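Local structure of nuclear RNA export factor 2 (Drosophila melanogaster, 6MRK) at residues G87-C92 against V96-Q101; D115-N120 against V125-G130; D165-G170 against A175-I180. The protein acts with piwi and Nxt1 as an effector of cotranscriptional transposon silencing in the ovary and may take part in exporting mRNA from the nucleus. All coordinates share one frame; numbering follows the deposited sequence.

Contact 1. Residues G87-C92 against V96-Q101; sequences GVFFGC and VEILLQ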
ATOM      1  N   GLY A  87     -11.106   8.778  -8.491  1.00 39.17           N
ATOM      2  CA  GLY A  87      -9.783   8.120  -8.457  1.00 38.86           C
ATOM      3  C   GLY A  87      -9.827   6.601  -8.304  1.00 36.86           C
ATOM      4  O   GLY A  87      -8.766   5.985  -8.455  1.00 35.99           O
ATOM      5  N   VAL A  88     -10.978   6.006  -7.983  1.00 33.87           N
ATOM      6  CA  VAL A  88     -11.092   4.547  -7.686  1.00 32.21           C
ATOM      7  C   VAL A  88     -11.380   3.809  -8.985  1.00 30.46           C
ATOM      8  O   VAL A  88     -12.465   3.985  -9.503  1.00 36.35           O
ATOM      9  CB  VAL A  88     -12.213   4.267  -6.667  1.00 33.17           C
ATOM     10  CG1 VAL A  88     -12.299   2.789  -6.309  1.00 32.39           C
ATOM     11  CG2 VAL A  88     -12.065   5.113  -5.416  1.00 32.64           C
ATOM     12  N   PHE A  89     -10.472   2.974  -9.460  1.00 29.30           N
ATOM     13  CA  PHE A  89     -10.666   2.194 -10.704  1.00 30.34           C
ATOM     14  C   PHE A  89     -11.088   0.782 -10.319  1.00 31.08           C
ATOM     15  O   PHE A  89     -10.443   0.183  -9.448  1.00 33.60           O
ATOM     16  CB  PHE A  89      -9.397   2.216 -11.547  1.00 28.44           C
ATOM     17  CG  PHE A  89      -8.797   3.588 -11.593  1.00 27.70           C
ATOM     18  CD1 PHE A  89      -9.373   4.576 -12.369  1.00 28.10           C
ATOM     19  CD2 PHE A  89      -7.686   3.902 -10.830  1.00 26.05           C
ATOM     20  CE1 PHE A  89      -8.817   5.845 -12.412  1.00 26.32           C
ATOM     21  CE2 PHE A  89      -7.132   5.168 -10.880  1.00 25.23           C
ATOM     22  CZ  PHE A  89      -7.704   6.140 -11.660  1.00 24.96           C
ATOM     23  N   PHE A  90     -12.142   0.278 -10.950  1.00 31.57           N
ATOM     24  CA  PHE A  90     -12.852  -0.931 -10.481  1.00 33.26           C
ATOM     25  C   PHE A  90     -13.037  -1.910 -11.637  1.00 31.36           C
ATOM     26  O   PHE A  90     -13.562  -1.527 -12.673  1.00 36.40           O
ATOM     27  CB  PHE A  90     -14.168  -0.510  -9.829  1.00 35.32           C
ATOM     28  CG  PHE A  90     -15.005  -1.680  -9.398  1.00 38.79           C
ATOM     29  CD1 PHE A  90     -14.645  -2.430  -8.289  1.00 41.08           C
ATOM     30  CD2 PHE A  90     -16.120  -2.064 -10.125  1.00 40.14           C
ATOM     31  CE1 PHE A  90     -15.397  -3.527  -7.900  1.00 40.22           C
ATOM     32  CE2 PHE A  90     -16.884  -3.152  -9.725  1.00 39.51           C
ATOM     33  CZ  PHE A  90     -16.522  -3.881  -8.615  1.00 39.88           C
ATOM     34  N   GLY A  91     -12.606  -3.147 -11.449  1.00 29.73           N
ATOM     35  CA  GLY A  91     -12.694  -4.190 -12.482  1.00 30.99           C
ATOM     36  C   GLY A  91     -11.471  -4.203 -13.382  1.00 30.56           C
ATOM     37  O   GLY A  91     -10.938  -3.125 -13.663  1.00 29.51           O
ATOM     38  N   CYS A  92     -11.093  -5.397 -13.844  1.00 32.21           N
ATOM     39  CA  CYS A  92      -9.884  -5.700 -14.655  1.00 33.82           C
ATOM     40  C   CYS A  92      -9.783  -4.768 -15.868  1.00 34.37           C
ATOM     41  O   CYS A  92      -8.706  -4.229 -16.085  1.00 35.24           O
ATOM     42  CB  CYS A  92      -9.868  -7.158 -15.110  1.00 33.75           C
ATOM     43  SG  CYS A  92     -11.501  -7.787 -15.585  1.00 34.72           S
ATOM     44  N   VAL A  96      -6.615  -2.056 -15.974  1.00 34.19           N
ATOM     45  CA  VAL A  96      -5.542  -2.256 -16.984  1.00 33.60           C
ATOM     46  C   VAL A  96      -5.520  -1.017 -17.877  1.00 32.52           C
ATOM     47  O   VAL A  96      -4.424  -0.571 -18.261  1.00 34.28           O
ATOM     48  CB  VAL A  96      -5.734  -3.572 -17.757  1.00 34.98           C
ATOM     49  CG1 VAL A  96      -4.561  -3.872 -18.668  1.00 36.01           C
ATOM     50  CG2 VAL A  96      -5.915  -4.733 -16.805  1.00 37.60           C
ATOM     51  N   GLU A  97      -6.695  -0.452 -18.134  1.00 33.87           N
ATOM     52  CA  GLU A  97      -6.889   0.802 -18.918  1.00 34.55           C
ATOM     53  C   GLU A  97      -6.071   1.946 -18.299  1.00 33.22           C
ATOM     54  O   GLU A  97      -5.470   2.683 -19.070  1.00 34.15           O
ATOM     55  CB  GLU A  97      -8.392   1.098 -19.025  1.00 36.20           C
ATOM     56  CG  GLU A  97      -8.758   2.552 -19.284  1.00 38.61           C
ATOM     57  CD  GLU A  97     -10.224   2.816 -19.619  1.00 39.67           C
ATOM     58  OE1 GLU A  97     -10.995   1.840 -19.748  1.00 37.05           O
ATOM     59  OE2 GLU A  97     -10.585   4.006 -19.790  1.00 42.50           O
ATOM     60  N   ILE A  98      -6.046   2.105 -16.972  1.00 33.72           N
ATOM     61  CA  ILE A  98      -5.270   3.194 -16.302  1.00 33.00           C
ATOM     62  C   ILE A  98      -3.790   2.831 -16.377  1.00 31.51           C
ATOM     63  O   ILE A  98      -2.978   3.721 -16.669  1.00 33.97           O
ATOM     64  CB  ILE A  98      -5.722   3.435 -14.838  1.00 34.53           C
ATOM     65  CG1 ILE A  98      -7.130   4.027 -14.767  1.00 34.18           C
ATOM     66  CG2 ILE A  98      -4.720   4.318 -14.097  1.00 34.53           C
ATOM     67  CD1 ILE A  98      -7.330   5.245 -15.661  1.00 36.33           C
ATOM     68  N   LEU A  99      -3.480   1.566 -16.113  1.00 30.49           N
ATOM     69  CA  LEU A  99      -2.100   1.044 -15.993  1.00 31.23           C
ATOM     70  C   LEU A  99      -1.348   1.226 -17.312  1.00 32.95           C
ATOM     71  O   LEU A  99      -0.112   1.334 -17.268  1.00 35.42           O
ATOM     72  CB  LEU A  99      -2.176  -0.435 -15.606  1.00 32.89           C
ATOM     73  CG  LEU A  99      -1.865  -0.784 -14.148  1.00 32.87           C
ATOM     74  CD1 LEU A  99      -2.526   0.159 -13.165  1.00 33.36           C
ATOM     75  CD2 LEU A  99      -2.281  -2.207 -13.857  1.00 33.53           C
ATOM     76  N   LEU A 100      -2.056   1.232 -18.440  1.00 33.41           N
ATOM     77  CA  LEU A 100      -1.431   1.337 -19.782  1.00 34.96           C
ATOM     78  C   LEU A 100      -1.091   2.789 -20.119  1.00 34.64           C
ATOM     79  O   LEU A 100      -0.412   3.009 -21.140  1.00 36.88           O
ATOM     80  CB  LEU A 100      -2.391   0.745 -20.814  1.00 37.17           C
ATOM     81  CG  LEU A 100      -2.467  -0.778 -20.815  1.00 36.82           C
ATOM     82  CD1 LEU A 100      -3.301  -1.265 -21.976  1.00 39.18           C
ATOM     83  CD2 LEU A 100      -1.082  -1.388 -20.900  1.00 38.60           C
ATOM     84  N   GLN A 101      -1.566   3.735 -19.313  1.00 33.97           N
ATOM     85  CA  GLN A 101      -1.344   5.185 -19.520  1.00 32.97           C
ATOM     86  C   GLN A 101      -0.153   5.660 -18.702  1.00 35.10           C
ATOM     87  O   GLN A 101       0.256   6.826 -18.890  1.00 37.14           O
ATOM     88  CB  GLN A 101      -2.559   5.976 -19.070  1.00 31.79           C
ATOM     89  CG  GLN A 101      -3.842   5.438 -19.661  1.00 33.48           C
ATOM     90  CD  GLN A 101      -4.978   6.392 -19.429  1.00 32.26           C
ATOM     91  OE1 GLN A 101      -6.007   6.029 -18.876  1.00 35.57           O
ATOM     92  NE2 GLN A 101      -4.782   7.640 -19.809  1.00 31.71           N
TER
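Ile98, on the helix, lays its side chain over one face of the Phe89 ring, which reaches across from the short strand before it. At CB the isoleucine branches. CG1 takes the position beside the backbone N and anti to the carbonyl carbon (chi1 -68°), and this sets it above the aromatic plane. It makes a CH-pi contact, with CG1 3.4 Å from the centroid of the Phe89 ring and only 17° off the ring normal. The next atom out, CD1, slides toward one side of the ring and lies 3.6 Å from Phe89 CE1. The other branch, CG2, stays over the same face, nearer the other edge, 4.1 Å from Phe89 CE2. A beta-branched residue suits this place because CG1 and CG2 spread over the same ring face. On the opposite face of that ring lies the carbonyl O of Gly87.

The second link is a helical i to i+4 bond: Val96 N donates to Cys92 O over 3.0 Å, nearly straight at the hydrogen. Gly91 holds the N-cap position just before this first turn. Its backbone angles leave no room for a side chain beside the carbonyl O of Phe90, and glycine has none.

In the NTF2 domain, helix 92-99 thus folds back beside strand 89-90, the outermost strand of the sheet at this end within the chain. Strand 44-49 lies next to it, with Phe45 touching both Phe89 and Leu99, while Val88 and Phe90 pack against apolar side chains of another protein's chain.

Contact 2. Residues D115-N120 against V125-G130; sequences DVMHYN and VIYVAG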
ATOM      1  N   ASP A 115       7.271  -6.596   2.784  1.00 34.34           N
ATOM      2  CA  ASP A 115       6.521  -6.889   4.030  1.00 36.27           C
ATOM      3  C   ASP A 115       5.369  -7.813   3.662  1.00 32.56           C
ATOM      4  O   ASP A 115       4.398  -7.310   3.110  1.00 32.62           O
ATOM      5  CB  ASP A 115       5.982  -5.621   4.706  1.00 39.35           C
ATOM      6  CG  ASP A 115       7.047  -4.659   5.200  1.00 44.27           C
ATOM      7  OD1 ASP A 115       7.625  -3.956   4.343  1.00 47.91           O
ATOM      8  OD2 ASP A 115       7.295  -4.618   6.435  1.00 49.65           O
ATOM      9  N   VAL A 116       5.478  -9.110   3.930  1.00 31.37           N
ATOM     10  CA  VAL A 116       4.327 -10.043   3.760  1.00 31.12           C
ATOM     11  C   VAL A 116       3.557 -10.035   5.073  1.00 29.50           C
ATOM     12  O   VAL A 116       4.152 -10.351   6.084  1.00 33.12           O
ATOM     13  CB  VAL A 116       4.762 -11.467   3.371  1.00 32.64           C
ATOM     14  CG1 VAL A 116       3.546 -12.349   3.155  1.00 32.88           C
ATOM     15  CG2 VAL A 116       5.659 -11.482   2.138  1.00 31.37           C
ATOM     16  N   MET A 117       2.286  -9.663   5.056  1.00 29.14           N
ATOM     17  CA  MET A 117       1.561  -9.303   6.297  1.00 30.09           C
ATOM     18  C   MET A 117       0.499 -10.351   6.622  1.00 33.14           C
ATOM     19  O   MET A 117       0.177 -10.466   7.808  1.00 38.99           O
ATOM     20  CB  MET A 117       0.898  -7.932   6.164  1.00 28.64           C
ATOM     21  CG  MET A 117       1.863  -6.835   5.725  1.00 28.81           C
ATOM     22  SD  MET A 117       3.060  -6.262   6.976  1.00 29.62           S
ATOM     23  CE  MET A 117       2.026  -6.118   8.435  1.00 27.62           C
ATOM     24  N   HIS A 118      -0.048 -11.046   5.620  1.00 34.45           N
ATOM     25  CA  HIS A 118      -0.968 -12.201   5.795  1.00 35.00           C
ATOM     26  C   HIS A 118      -0.601 -13.270   4.783  1.00 35.72           C
ATOM     27  O   HIS A 118      -0.079 -12.930   3.717  1.00 37.47           O
ATOM     28  CB  HIS A 118      -2.427 -11.800   5.644  1.00 37.18           C
ATOM     29  CG  HIS A 118      -2.796 -10.721   6.597  1.00 43.78           C
ATOM     30  ND1 HIS A 118      -3.697  -9.715   6.277  1.00 52.29           N
ATOM     31  CD2 HIS A 118      -2.348 -10.448   7.840  1.00 45.07           C
ATOM     32  CE1 HIS A 118      -3.806  -8.886   7.296  1.00 53.79           C
ATOM     33  NE2 HIS A 118      -2.990  -9.322   8.274  1.00 51.48           N
ATOM     34  N   TYR A 119      -0.836 -14.523   5.129  1.00 35.84           N
ATOM     35  CA  TYR A 119      -0.619 -15.637   4.190  1.00 35.71           C
ATOM     36  C   TYR A 119      -1.365 -16.866   4.678  1.00 35.41           C
ATOM     37  O   TYR A 119      -1.092 -17.303   5.781  1.00 34.82           O
ATOM     38  CB  TYR A 119       0.869 -15.917   4.048  1.00 35.29           C
ATOM     39  CG  TYR A 119       1.176 -17.066   3.132  1.00 36.25           C
ATOM     40  CD1 TYR A 119       1.294 -16.886   1.771  1.00 38.49           C
ATOM     41  CD2 TYR A 119       1.350 -18.340   3.635  1.00 40.09           C
ATOM     42  CE1 TYR A 119       1.605 -17.944   0.932  1.00 42.45           C
ATOM     43  CE2 TYR A 119       1.652 -19.412   2.816  1.00 41.97           C
ATOM     44  CZ  TYR A 119       1.787 -19.213   1.457  1.00 44.18           C
ATOM     45  OH  TYR A 119       2.092 -20.280   0.664  1.00 46.18           O
ATOM     46  N   ASN A 120      -2.264 -17.388   3.851  1.00 37.66           N
ATOM     47  CA  ASN A 120      -2.957 -18.670   4.111  1.00 40.62           C
ATOM     48  C   ASN A 120      -3.349 -19.310   2.761  1.00 44.25           C
ATOM     49  O   ASN A 120      -2.715 -19.002   1.735  1.00 43.44           O
ATOM     50  CB  ASN A 120      -4.061 -18.476   5.172  1.00 40.95           C
ATOM     51  CG  ASN A 120      -5.169 -17.492   4.842  1.00 40.05           C
ATOM     52  OD1 ASN A 120      -5.653 -17.411   3.721  1.00 39.68           O
ATOM     53  ND2 ASN A 120      -5.627 -16.763   5.845  1.00 43.34           N
ATOM     54  N   VAL A 125      -1.435 -10.750   1.789  1.00 35.22           N
ATOM     55  CA  VAL A 125      -1.246  -9.280   1.711  1.00 33.76           C
ATOM     56  C   VAL A 125       0.255  -9.060   1.600  1.00 32.29           C
ATOM     57  O   VAL A 125       0.971  -9.614   2.433  1.00 35.64           O
ATOM     58  CB  VAL A 125      -1.821  -8.591   2.956  1.00 32.52           C
ATOM     59  CG1 VAL A 125      -1.582  -7.087   2.923  1.00 33.03           C
ATOM     60  CG2 VAL A 125      -3.290  -8.922   3.121  1.00 31.38           C
ATOM     61  N   ILE A 126       0.714  -8.315   0.606  1.00 30.73           N
ATOM     62  CA  ILE A 126       2.173  -8.189   0.355  1.00 32.58           C
ATOM     63  C   ILE A 126       2.507  -6.776  -0.119  1.00 28.58           C
ATOM     64  O   ILE A 126       1.878  -6.272  -1.035  1.00 24.92           O
ATOM     65  CB  ILE A 126       2.651  -9.300  -0.595  1.00 36.43           C
ATOM     66  CG1 ILE A 126       3.933  -8.919  -1.327  1.00 41.06           C
ATOM     67  CG2 ILE A 126       1.572  -9.702  -1.574  1.00 38.66           C
ATOM     68  CD1 ILE A 126       4.693 -10.128  -1.817  1.00 44.78           C
ATOM     69  N   TYR A 127       3.452  -6.151   0.558  1.00 27.43           N
ATOM     70  CA  TYR A 127       3.840  -4.745   0.330  1.00 29.38           C
ATOM     71  C   TYR A 127       5.287  -4.756  -0.126  1.00 29.28           C
ATOM     72  O   TYR A 127       6.035  -5.598   0.336  1.00 34.85           O
ATOM     73  CB  TYR A 127       3.694  -3.889   1.592  1.00 28.60           C
ATOM     74  CG  TYR A 127       2.344  -3.916   2.257  1.00 28.54           C
ATOM     75  CD1 TYR A 127       1.167  -4.088   1.549  1.00 31.25           C
ATOM     76  CD2 TYR A 127       2.235  -3.735   3.617  1.00 31.27           C
ATOM     77  CE1 TYR A 127      -0.077  -4.082   2.166  1.00 29.82           C
ATOM     78  CE2 TYR A 127       1.001  -3.705   4.255  1.00 32.43           C
ATOM     79  CZ  TYR A 127      -0.161  -3.881   3.528  1.00 30.79           C
ATOM     80  OH  TYR A 127      -1.365  -3.898   4.164  1.00 31.32           O
ATOM     81  N   VAL A 128       5.641  -3.861  -1.029  1.00 29.44           N
ATOM     82  CA  VAL A 128       7.045  -3.674  -1.477  1.00 30.27           C
ATOM     83  C   VAL A 128       7.327  -2.166  -1.441  1.00 31.46           C
ATOM     84  O   VAL A 128       6.443  -1.379  -1.803  1.00 32.82           O
ATOM     85  CB  VAL A 128       7.259  -4.314  -2.861  1.00 29.07           C
ATOM     86  CG1 VAL A 128       6.533  -3.560  -3.956  1.00 31.70           C
ATOM     87  CG2 VAL A 128       8.721  -4.444  -3.214  1.00 28.86           C
ATOM     88  N   ALA A 129       8.483  -1.768  -0.925  1.00 31.41           N
ATOM     89  CA  ALA A 129       8.985  -0.379  -0.971  1.00 30.80           C
ATOM     90  C   ALA A 129      10.292  -0.410  -1.758  1.00 31.16           C
ATOM     91  O   ALA A 129      11.162  -1.265  -1.460  1.00 32.51           O
ATOM     92  CB  ALA A 129       9.178   0.147   0.433  1.00 30.73           C
ATOM     93  N   GLY A 130      10.433   0.443  -2.757  1.00 32.29           N
ATOM     94  CA  GLY A 130      11.658   0.409  -3.571  1.00 36.29           C
ATOM     95  C   GLY A 130      11.917   1.702  -4.311  1.00 35.83           C
ATOM     96  O   GLY A 130      11.345   2.752  -3.931  1.00 34.02           O
TER
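Asp115 and Tyr127 form an antiparallel hydrogen-bonded pair: Asp115 N gives to Tyr127 O over 2.9 Å, and Tyr127 N returns to Asp115 O over 3.0 Å. Farther along, Met117 N points almost straight at Val125 O, also at 2.9 Å. Val125 N bonds to His118 O over a longer 3.2 Å, from above the carbonyl plane.

These last two bonds reveal a beta bulge in the hairpin of strands 104-119 and 123-135, part of the curved NTF2 sheet: Met117 and His118 share Val125, and the near-helical psi of Met117 (-28°) accommodates the extra residue.

Among the apolar contacts, chi1 (-53°) sets Met117 CG anti to the carbonyl carbon, 3.6 Å from Tyr127 CE2, and the bend at chi2 turns SD into an oblique Met-aromatic contact. On the opposite face, against helix 12-27, Val116 CG2 and Ile126 CD1 meet loosely at 4.3 Å, where branched aliphatics fit.

His118 and Val125 run side by side in van der Waals contact, the CG2 methyl oblique to the imidazole. On this face, shared with Tyr127, the Asp115 carboxylate makes a salt bridge to a basic side chain, and a hydrogen bond to a polar one, of another protein's chain.

Contact 3. Residues D165-G170 against A175-I180; sequences DEANLG and ARRLKI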
ATOM      1  N   ASP A 165      -6.705 -19.215  -5.812  1.00 49.05           N
ATOM      2  CA  ASP A 165      -7.818 -20.008  -6.396  1.00 53.95           C
ATOM      3  C   ASP A 165      -7.225 -21.243  -7.067  1.00 56.70           C
ATOM      4  O   ASP A 165      -6.182 -21.089  -7.738  1.00 55.65           O
ATOM      5  CB  ASP A 165      -8.554 -19.253  -7.502  1.00 58.49           C
ATOM      6  CG  ASP A 165      -8.809 -17.786  -7.221  1.00 65.44           C
ATOM      7  OD1 ASP A 165      -8.343 -17.298  -6.180  1.00 73.35           O
ATOM      8  OD2 ASP A 165      -9.463 -17.139  -8.062  1.00 71.96           O
ATOM      9  N   GLU A 166      -7.876 -22.405  -6.955  1.00 58.66           N
ATOM     10  CA  GLU A 166      -7.351 -23.643  -7.596  1.00 60.35           C
ATOM     11  C   GLU A 166      -7.476 -23.442  -9.119  1.00 55.73           C
ATOM     12  O   GLU A 166      -8.597 -23.204  -9.625  1.00 49.66           O
ATOM     13  CB  GLU A 166      -7.981 -24.932  -7.032  1.00 61.62           C
ATOM     14  CG  GLU A 166      -6.946 -25.952  -6.522  1.00 64.73           C
ATOM     15  CD  GLU A 166      -6.137 -25.569  -5.269  1.00 71.85           C
ATOM     16  OE1 GLU A 166      -6.671 -25.722  -4.136  1.00 68.54           O
ATOM     17  OE2 GLU A 166      -4.961 -25.113  -5.410  1.00 67.53           O
ATOM     18  N   ALA A 167      -6.332 -23.404  -9.802  1.00 53.77           N
ATOM     19  CA  ALA A 167      -6.247 -23.363 -11.274  1.00 54.70           C
ATOM     20  C   ALA A 167      -6.794 -24.699 -11.764  1.00 57.69           C
ATOM     21  O   ALA A 167      -6.515 -25.743 -11.113  1.00 57.98           O
ATOM     22  CB  ALA A 167      -4.827 -23.134 -11.725  1.00 58.18           C
ATOM     23  N   ASN A 168      -7.587 -24.665 -12.814  1.00 58.32           N
ATOM     24  CA  ASN A 168      -8.256 -25.843 -13.266  1.00 54.08           C
ATOM     25  C   ASN A 168      -7.704 -26.260 -14.591  1.00 53.66           C
ATOM     26  O   ASN A 168      -8.389 -26.298 -15.594  1.00 53.45           O
ATOM     27  CB  ASN A 168      -9.738 -25.599 -13.356  1.00 53.12           C
ATOM     28  CG  ASN A 168     -10.426 -25.809 -12.050  1.00 55.95           C
ATOM     29  OD1 ASN A 168     -11.413 -25.159 -11.748  1.00 56.84           O
ATOM     30  ND2 ASN A 168      -9.908 -26.721 -11.264  1.00 51.36           N
ATOM     31  N   LEU A 169      -6.436 -26.611 -14.571  1.00 52.02           N
ATOM     32  CA  LEU A 169      -5.807 -27.256 -15.679  1.00 49.22           C
ATOM     33  C   LEU A 169      -6.448 -28.601 -15.616  1.00 54.06           C
ATOM     34  O   LEU A 169      -7.135 -28.901 -14.641  1.00 53.10           O
ATOM     35  CB  LEU A 169      -4.318 -27.354 -15.434  1.00 45.35           C
ATOM     36  CG  LEU A 169      -3.580 -26.194 -14.767  1.00 44.40           C
ATOM     37  CD1 LEU A 169      -3.657 -24.900 -15.527  1.00 42.65           C
ATOM     38  CD2 LEU A 169      -4.076 -25.958 -13.368  1.00 44.02           C
ATOM     39  N   GLY A 170      -6.260 -29.415 -16.633  1.00 55.65           N
ATOM     40  CA  GLY A 170      -6.983 -30.653 -16.693  1.00 53.17           C
ATOM     41  C   GLY A 170      -6.382 -31.884 -16.087  1.00 52.05           C
ATOM     42  O   GLY A 170      -6.812 -32.961 -16.407  1.00 53.48           O
ATOM     43  N   ALA A 175      -3.442 -26.772  -8.216  1.00 51.69           N
ATOM     44  CA  ALA A 175      -2.521 -25.644  -8.493  1.00 53.90           C
ATOM     45  C   ALA A 175      -3.206 -24.348  -8.078  1.00 49.22           C
ATOM     46  O   ALA A 175      -4.433 -24.305  -8.177  1.00 45.92           O
ATOM     47  CB  ALA A 175      -2.154 -25.610  -9.956  1.00 56.51           C
ATOM     48  N   ARG A 176      -2.439 -23.333  -7.685  1.00 48.34           N
ATOM     49  CA  ARG A 176      -2.993 -22.015  -7.279  1.00 50.43           C
ATOM     50  C   ARG A 176      -2.737 -20.978  -8.373  1.00 42.31           C
ATOM     51  O   ARG A 176      -1.608 -20.848  -8.830  1.00 35.63           O
ATOM     52  CB  ARG A 176      -2.410 -21.589  -5.931  1.00 59.65           C
ATOM     53  CG  ARG A 176      -3.260 -22.014  -4.739  1.00 64.73           C
ATOM     54  CD  ARG A 176      -2.435 -22.290  -3.496  1.00 66.73           C
ATOM     55  NE  ARG A 176      -1.338 -21.342  -3.337  1.00 66.34           N
ATOM     56  CZ  ARG A 176      -0.708 -21.090  -2.198  1.00 66.57           C
ATOM     57  NH1 ARG A 176       0.271 -20.203  -2.184  1.00 69.40           N
ATOM     58  NH2 ARG A 176      -1.056 -21.702  -1.079  1.00 65.93           N
ATOM     59  N   ARG A 177      -3.792 -20.287  -8.781  1.00 44.77           N
ATOM     60  CA  ARG A 177      -3.720 -19.064  -9.613  1.00 47.31           C
ATOM     61  C   ARG A 177      -3.806 -17.874  -8.651  1.00 42.96           C
ATOM     62  O   ARG A 177      -4.627 -17.910  -7.695  1.00 40.42           O
ATOM     63  CB  ARG A 177      -4.816 -19.098 -10.686  1.00 53.88           C
ATOM     64  CG  ARG A 177      -5.070 -17.767 -11.382  1.00 59.89           C
ATOM     65  CD  ARG A 177      -5.352 -17.864 -12.876  1.00 64.43           C
ATOM     66  NE  ARG A 177      -6.454 -18.755 -13.237  1.00 68.73           N
ATOM     67  CZ  ARG A 177      -6.354 -19.850 -13.999  1.00 70.69           C
ATOM     68  NH1 ARG A 177      -5.187 -20.223 -14.506  1.00 65.80           N
ATOM     69  NH2 ARG A 177      -7.432 -20.572 -14.251  1.00 71.70           N
ATOM     70  N   LEU A 178      -2.933 -16.891  -8.840  1.00 40.18           N
ATOM     71  CA  LEU A 178      -2.916 -15.676  -7.993  1.00 37.60           C
ATOM     72  C   LEU A 178      -3.855 -14.669  -8.640  1.00 35.77           C
ATOM     73  O   LEU A 178      -3.784 -14.509  -9.871  1.00 33.14           O
ATOM     74  CB  LEU A 178      -1.497 -15.126  -7.871  1.00 36.77           C
ATOM     75  CG  LEU A 178      -1.343 -14.043  -6.803  1.00 39.84           C
ATOM     76  CD1 LEU A 178      -0.093 -14.273  -5.969  1.00 40.34           C
ATOM     77  CD2 LEU A 178      -1.317 -12.650  -7.413  1.00 41.48           C
ATOM     78  N   LYS A 179      -4.732 -14.061  -7.851  1.00 33.32           N
ATOM     79  CA  LYS A 179      -5.564 -12.947  -8.350  1.00 34.70           C
ATOM     80  C   LYS A 179      -5.313 -11.757  -7.438  1.00 33.39           C
ATOM     81  O   LYS A 179      -5.213 -11.970  -6.229  1.00 32.35           O
ATOM     82  CB  LYS A 179      -7.054 -13.315  -8.380  1.00 38.18           C
ATOM     83  CG  LYS A 179      -7.546 -14.144  -9.565  1.00 39.18           C
ATOM     84  CD  LYS A 179      -6.969 -13.763 -10.899  1.00 38.21           C
ATOM     85  CE  LYS A 179      -8.017 -13.618 -11.973  1.00 38.50           C
ATOM     86  NZ  LYS A 179      -7.391 -13.591 -13.312  1.00 40.14           N
ATOM     87  N   ILE A 180      -5.223 -10.559  -8.005  1.00 32.70           N
ATOM     88  CA  ILE A 180      -5.157  -9.313  -7.195  1.00 31.35           C
ATOM     89  C   ILE A 180      -6.581  -8.815  -6.950  1.00 28.85           C
ATOM     90  O   ILE A 180      -7.348  -8.645  -7.905  1.00 27.88           O
ATOM     91  CB  ILE A 180      -4.264  -8.249  -7.844  1.00 31.44           C
ATOM     92  CG1 ILE A 180      -2.862  -8.790  -8.117  1.00 32.38           C
ATOM     93  CG2 ILE A 180      -4.216  -7.028  -6.947  1.00 31.47           C
ATOM     94  CD1 ILE A 180      -2.113  -8.004  -9.148  1.00 34.72           C
TER
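The guanidinium of Arg177 has the methyl of Ala167 over one face, CB lying 3.9 Å above the plane and off toward the rim, while the backbone N of Asn168 approaches it obliquely. Strands 152-166 and 176-188 form a beta hairpin here, near its turn. The side chains of Asp165 and Lys179 cross at about a right angle, with Asp165 OD2 3.9 Å from Lys179 CG. No salt bridge joins the pair, for OD2 of Asp165 remains 6.7 Å from NZ of Lys179, which makes a weak hydrogen bond to Tyr39 O. Glu166 lies on the opposite face, where its OE1 makes a salt bridge with Arg174 in the turn. The guanidinium of Arg176, on the same face of the sheet as Glu166, forms a cation-pi pair with Phe164, and its NH1 a weak hydrogen bond to Tyr119 OH.

Charged residues suit this largely exposed end of the hairpin, several finding partners in the protein. The backbones are joined at the hydrogen-bonded pair Asp165 and Arg177. Asp165 N gives to Arg177 O at 3.1 Å in the carbonyl plane, and Arg177 N gives to Asp165 O at 2.7 Å. Beyond them, Ala167 N reaches Ala175 O along a more bent path (146° at the hydrogen).

Two alanines pack closely here: Ala175 CB lies 4.1 Å from Ala167 CB, and Leu169 CD2 is 3.9 Å from Ala175 CB.

In the fold
Followed from the N terminus, the three contacts come in series, and none nests within or crosses another. Contact 1 closes first, over three helical residues, and fixes helix 92-99 to strand 89-90 at one edge of the NTF2 sheet. The chain then enters strand 104-119, and contact 2 closes a connection of four residues, two of them already in the second strand, on the opposite side of the chain's centre, about 22 Å away between centres. Contact 3 closes the later hairpin of strands 152-166 and 176-188. Contacts 2 and 3 meet where a weak hydrogen bond links Tyr119 OH to Arg176 NH1, whereas contact 1 touches neither.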